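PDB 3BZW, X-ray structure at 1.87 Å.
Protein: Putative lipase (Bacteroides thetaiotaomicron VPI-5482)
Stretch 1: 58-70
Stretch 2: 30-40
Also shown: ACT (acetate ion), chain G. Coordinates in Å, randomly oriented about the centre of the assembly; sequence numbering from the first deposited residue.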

# COMPACT_ATOMS: atom_id res chain seq x y z
N GLY A 58 -46.93 -1.22 -16.74
CA GLY A 58 -47.59 -1.64 -17.96
C GLY A 58 -46.62 -2.22 -18.97
O GLY A 58 -46.80 -2.08 -20.19
N ILE A 59 -45.58 -2.88 -18.47
CA ILE A 59 -44.56 -3.48 -19.33
C ILE A 59 -44.92 -4.90 -19.74
O ILE A 59 -45.11 -5.77 -18.89
CB ILE A 59 -43.19 -3.49 -18.61
CG1 ILE A 59 -42.73 -2.05 -18.35
CG2 ILE A 59 -42.16 -4.24 -19.44
CD1 ILE A 59 -41.45 -1.95 -17.55
N THR A 60 -45.03 -5.14 -21.05
CA THR A 60 -45.35 -6.47 -21.56
C THR A 60 -44.10 -7.33 -21.48
O THR A 60 -43.07 -6.99 -22.06
CB THR A 60 -45.83 -6.40 -23.03
OG1 THR A 60 -47.05 -5.66 -23.10
CG2 THR A 60 -46.07 -7.80 -23.57
N PRO A 61 -44.18 -8.46 -20.77
CA PRO A 61 -43.01 -9.33 -20.64
C PRO A 61 -42.93 -10.50 -21.61
O PRO A 61 -43.89 -11.25 -21.79
CB PRO A 61 -43.12 -9.80 -19.20
CG PRO A 61 -44.60 -10.05 -19.08
CD PRO A 61 -45.23 -8.86 -19.81
N PHE A 62 -41.78 -10.65 -22.25
CA PHE A 62 -41.52 -11.78 -23.14
C PHE A 62 -40.43 -12.50 -22.35
O PHE A 62 -39.26 -12.14 -22.41
CB PHE A 62 -41.00 -11.30 -24.50
CG PHE A 62 -41.97 -10.43 -25.26
CD1 PHE A 62 -43.32 -10.76 -25.34
CD2 PHE A 62 -41.52 -9.29 -25.93
CE1 PHE A 62 -44.21 -9.97 -26.07
CE2 PHE A 62 -42.41 -8.50 -26.67
CZ PHE A 62 -43.75 -8.84 -26.73
N VAL A 63 -40.83 -13.52 -21.59
CA VAL A 63 -39.91 -14.25 -20.72
C VAL A 63 -39.32 -15.52 -21.30
O VAL A 63 -40.04 -16.42 -21.74
CB VAL A 63 -40.60 -14.59 -19.38
CG1 VAL A 63 -39.61 -15.23 -18.43
CG2 VAL A 63 -41.20 -13.33 -18.77
N TYR A 64 -37.99 -15.61 -21.27
CA TYR A 64 -37.30 -16.77 -21.80
C TYR A 64 -36.44 -17.49 -20.77
O TYR A 64 -35.88 -18.55 -21.05
CB TYR A 64 -36.47 -16.34 -23.02
CG TYR A 64 -37.37 -15.97 -24.17
CD1 TYR A 64 -37.89 -16.95 -25.01
CD2 TYR A 64 -37.81 -14.66 -24.34
CE1 TYR A 64 -38.84 -16.64 -25.98
CE2 TYR A 64 -38.75 -14.34 -25.32
CZ TYR A 64 -39.27 -15.33 -26.13
OH TYR A 64 -40.23 -15.03 -27.07
N GLY A 65 -36.35 -16.92 -19.58
CA GLY A 65 -35.56 -17.54 -18.53
C GLY A 65 -36.06 -18.93 -18.20
O GLY A 65 -37.27 -19.17 -18.12
N ILE A 66 -35.14 -19.87 -18.01
CA ILE A 66 -35.49 -21.24 -17.69
C ILE A 66 -34.62 -21.76 -16.55
O ILE A 66 -33.42 -21.49 -16.51
CB ILE A 66 -35.32 -22.15 -18.92
CG1 ILE A 66 -36.36 -21.78 -19.98
CG2 ILE A 66 -35.46 -23.62 -18.51
CD1 ILE A 66 -36.14 -22.45 -21.32
N SER A 67 -35.23 -22.50 -15.64
CA SER A 67 -34.53 -23.05 -14.50
C SER A 67 -33.24 -23.77 -14.86
O SER A 67 -33.21 -24.59 -15.78
CB SER A 67 -35.45 -24.01 -13.74
OG SER A 67 -36.60 -23.33 -13.27
N GLY A 68 -32.17 -23.43 -14.14
CA GLY A 68 -30.88 -24.06 -14.35
C GLY A 68 -30.01 -23.60 -15.50
O GLY A 68 -28.88 -24.07 -15.64
N ARG A 69 -30.49 -22.68 -16.34
CA ARG A 69 -29.69 -22.23 -17.46
C ARG A 69 -28.51 -21.35 -17.05
O ARG A 69 -28.54 -20.68 -16.01
CB ARG A 69 -30.57 -21.51 -18.50
CG ARG A 69 -31.61 -22.43 -19.13
CD ARG A 69 -30.93 -23.62 -19.81
NE ARG A 69 -31.86 -24.70 -20.13
CZ ARG A 69 -32.69 -24.70 -21.17
NH1 ARG A 69 -32.72 -23.68 -22.02
NH2 ARG A 69 -33.50 -25.74 -21.37
N GLN A 70 -27.48 -21.36 -17.89
CA GLN A 70 -26.26 -20.60 -17.65
C GLN A 70 -26.02 -19.60 -18.77
O GLN A 70 -26.80 -19.53 -19.72
CB GLN A 70 -25.08 -21.57 -17.55
CG GLN A 70 -25.21 -22.56 -16.40
CD GLN A 70 -24.36 -23.80 -16.59
OE1 GLN A 70 -23.21 -23.72 -17.01
NE2 GLN A 70 -24.92 -24.96 -16.27
C ACT G . -31.58 -21.42 -11.01
O ACT G . -31.89 -22.32 -10.25
OXT ACT G . -31.72 -21.57 -12.21
CH3 ACT G . -31.03 -20.13 -10.46
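Stretch 2, residues 30-40: GYIGDSITDPN

Stretch 2 enters as a strand, Gly 30 to about Gly 33, and lies parallel to strand 60-63. The two axes approach to 4.6 Å and cross at -33°. Phe 62 pairs with Gly 30 and Val 63 with Tyr 31, with CA atoms 4.6 and 4.7 Å apart. Tyr 31 N donates to Phe 62 O at 2.8 Å, and Tyr 64 N donates to Tyr 31 O at 2.9 Å. Gly 65 N adds a weak bond to Tyr 31 O at 3.4 Å. Farther on, Ile 66 N donates to Gly 33 O at 3.3 Å. The two chains keep step beyond the strands, to Ser 67 beside Ser 35, with CA atoms 3.7 Å apart.

Tyr 31 has chi1 -62° (m) and chi2 87°. It lies on the same sheet face as Val 63. Its ring runs back along stretch 1, so that CE1 is 3.5 Å from Pro 61 CB and CD1 is 4.2 Å from Val 63 CG2. Tyr 31 OH reaches 3.7 Å from Ile 59 CG2. A water accepts from Tyr 31 OH at 2.8 Å and donates to Ile 59 O at 2.9 Å, which satisfies the hydroxyl.

Val 63 is t. Its CG1 packs 3.6 Å from Thr 37 CG2 and 3.8 Å from Pro 39 CD. Thr 37 is m; its CB points toward stretch 1, and its OG1 is bonded elsewhere in the structure. Gly 65 leaves room here: an ideal CB on it would lie 2.7 Å from Thr 37 CG2, a clash. Gly 33 has phi/psi 169/-145, angles that call for glycine.

After the strand, stretch 2 folds back on itself. Asp 34 O accepts from Thr 37 N at 2.9 Å and from Asp 38 N at 2.8 Å. Asp 34 is p, with OD1 accepting from Ile 36 N at 3.1 Å. A water donates to Asp 34 OD2 at 2.7 Å and to Arg 69 O at 2.9 Å.

Asp 38 is t, and its carboxylate serves both stretches. OD1 accepts from Asn 40 N at 2.8 Å. OD2 accepts from Ser 67 N at 2.9 Å and from Ser 67 OG at 3.1 Å. The m rotamer of Ser 67 allows this second bond. Ser 35, t, donates weakly from its OG to Ser 67 OG at 3.3 Å.

Ser 67 and Gly 68 are the middle residues of a type II turn. Acetate OXT accepts from Gly 68 N at 2.7 Å and from Ser 35 N at 3.1 Å, joining the two loops.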

# COMPACT_ATOMS: atom_id res chain seq x y z
N GLY A 30 -37.94 -8.06 -23.08
CA GLY A 30 -37.59 -9.47 -23.13
C GLY A 30 -36.76 -9.78 -21.89
O GLY A 30 -35.81 -9.05 -21.59
N TYR A 31 -37.12 -10.83 -21.16
CA TYR A 31 -36.38 -11.19 -19.96
C TYR A 31 -35.63 -12.51 -20.14
O TYR A 31 -36.23 -13.58 -20.22
CB TYR A 31 -37.33 -11.29 -18.76
CG TYR A 31 -38.04 -9.99 -18.42
CD1 TYR A 31 -39.24 -9.65 -19.04
CD2 TYR A 31 -37.52 -9.13 -17.46
CE1 TYR A 31 -39.91 -8.46 -18.71
CE2 TYR A 31 -38.18 -7.95 -17.13
CZ TYR A 31 -39.37 -7.62 -17.75
OH TYR A 31 -40.02 -6.46 -17.39
N ILE A 32 -34.30 -12.41 -20.18
CA ILE A 32 -33.44 -13.57 -20.36
C ILE A 32 -32.79 -13.97 -19.04
O ILE A 32 -32.33 -13.11 -18.29
CB ILE A 32 -32.35 -13.24 -21.42
CG1 ILE A 32 -33.01 -13.04 -22.78
CG2 ILE A 32 -31.29 -14.35 -21.47
CD1 ILE A 32 -32.07 -12.59 -23.88
N GLY A 33 -32.76 -15.27 -18.75
CA GLY A 33 -32.15 -15.71 -17.50
C GLY A 33 -32.35 -17.15 -17.07
O GLY A 33 -32.42 -18.06 -17.90
N ASP A 34 -32.45 -17.35 -15.76
CA ASP A 34 -32.61 -18.68 -15.19
C ASP A 34 -33.90 -18.85 -14.38
O ASP A 34 -34.91 -18.21 -14.67
CB ASP A 34 -31.40 -19.04 -14.31
CG ASP A 34 -31.06 -17.95 -13.31
OD1 ASP A 34 -31.98 -17.35 -12.72
OD2 ASP A 34 -29.85 -17.69 -13.09
N SER A 35 -33.87 -19.72 -13.38
CA SER A 35 -35.06 -19.99 -12.57
C SER A 35 -35.63 -18.78 -11.85
O SER A 35 -36.84 -18.70 -11.61
CB SER A 35 -34.77 -21.10 -11.55
OG SER A 35 -35.90 -21.37 -10.76
N ILE A 36 -34.78 -17.83 -11.49
CA ILE A 36 -35.25 -16.64 -10.78
C ILE A 36 -36.12 -15.79 -11.71
O ILE A 36 -36.87 -14.93 -11.25
CB ILE A 36 -34.05 -15.84 -10.21
CG1 ILE A 36 -33.35 -16.70 -9.15
CG2 ILE A 36 -34.52 -14.53 -9.59
CD1 ILE A 36 -32.22 -16.01 -8.40
N THR A 37 -36.05 -16.07 -13.00
CA THR A 37 -36.84 -15.36 -14.01
C THR A 37 -37.94 -16.28 -14.57
O THR A 37 -39.00 -15.81 -14.98
CB THR A 37 -35.93 -14.87 -15.16
OG1 THR A 37 -35.11 -13.78 -14.69
CG2 THR A 37 -36.75 -14.41 -16.35
N ASP A 38 -37.67 -17.58 -14.55
CA ASP A 38 -38.60 -18.61 -15.05
C ASP A 38 -39.98 -18.52 -14.38
O ASP A 38 -40.09 -18.54 -13.15
CB ASP A 38 -38.00 -20.00 -14.78
CG ASP A 38 -38.74 -21.13 -15.48
OD1 ASP A 38 -39.93 -20.97 -15.84
OD2 ASP A 38 -38.12 -22.19 -15.66
N PRO A 39 -41.05 -18.41 -15.18
CA PRO A 39 -42.40 -18.33 -14.62
C PRO A 39 -42.76 -19.58 -13.81
O PRO A 39 -43.59 -19.53 -12.91
CB PRO A 39 -43.29 -18.19 -15.86
CG PRO A 39 -42.39 -17.52 -16.85
CD PRO A 39 -41.09 -18.25 -16.65
N ASN A 40 -42.11 -20.69 -14.15
CA ASN A 40 -42.37 -21.98 -13.50
C ASN A 40 -41.70 -22.20 -12.15
O ASN A 40 -41.95 -23.22 -11.51
CB ASN A 40 -41.95 -23.12 -14.44
CG ASN A 40 -42.81 -23.20 -15.67
OD1 ASN A 40 -42.43 -23.83 -16.67
ND2 ASN A 40 -43.99 -22.59 -15.62
O HOH W 1 -42.82 -6.88 -17.47
O HOH W 2 -27.60 -18.50 -14.27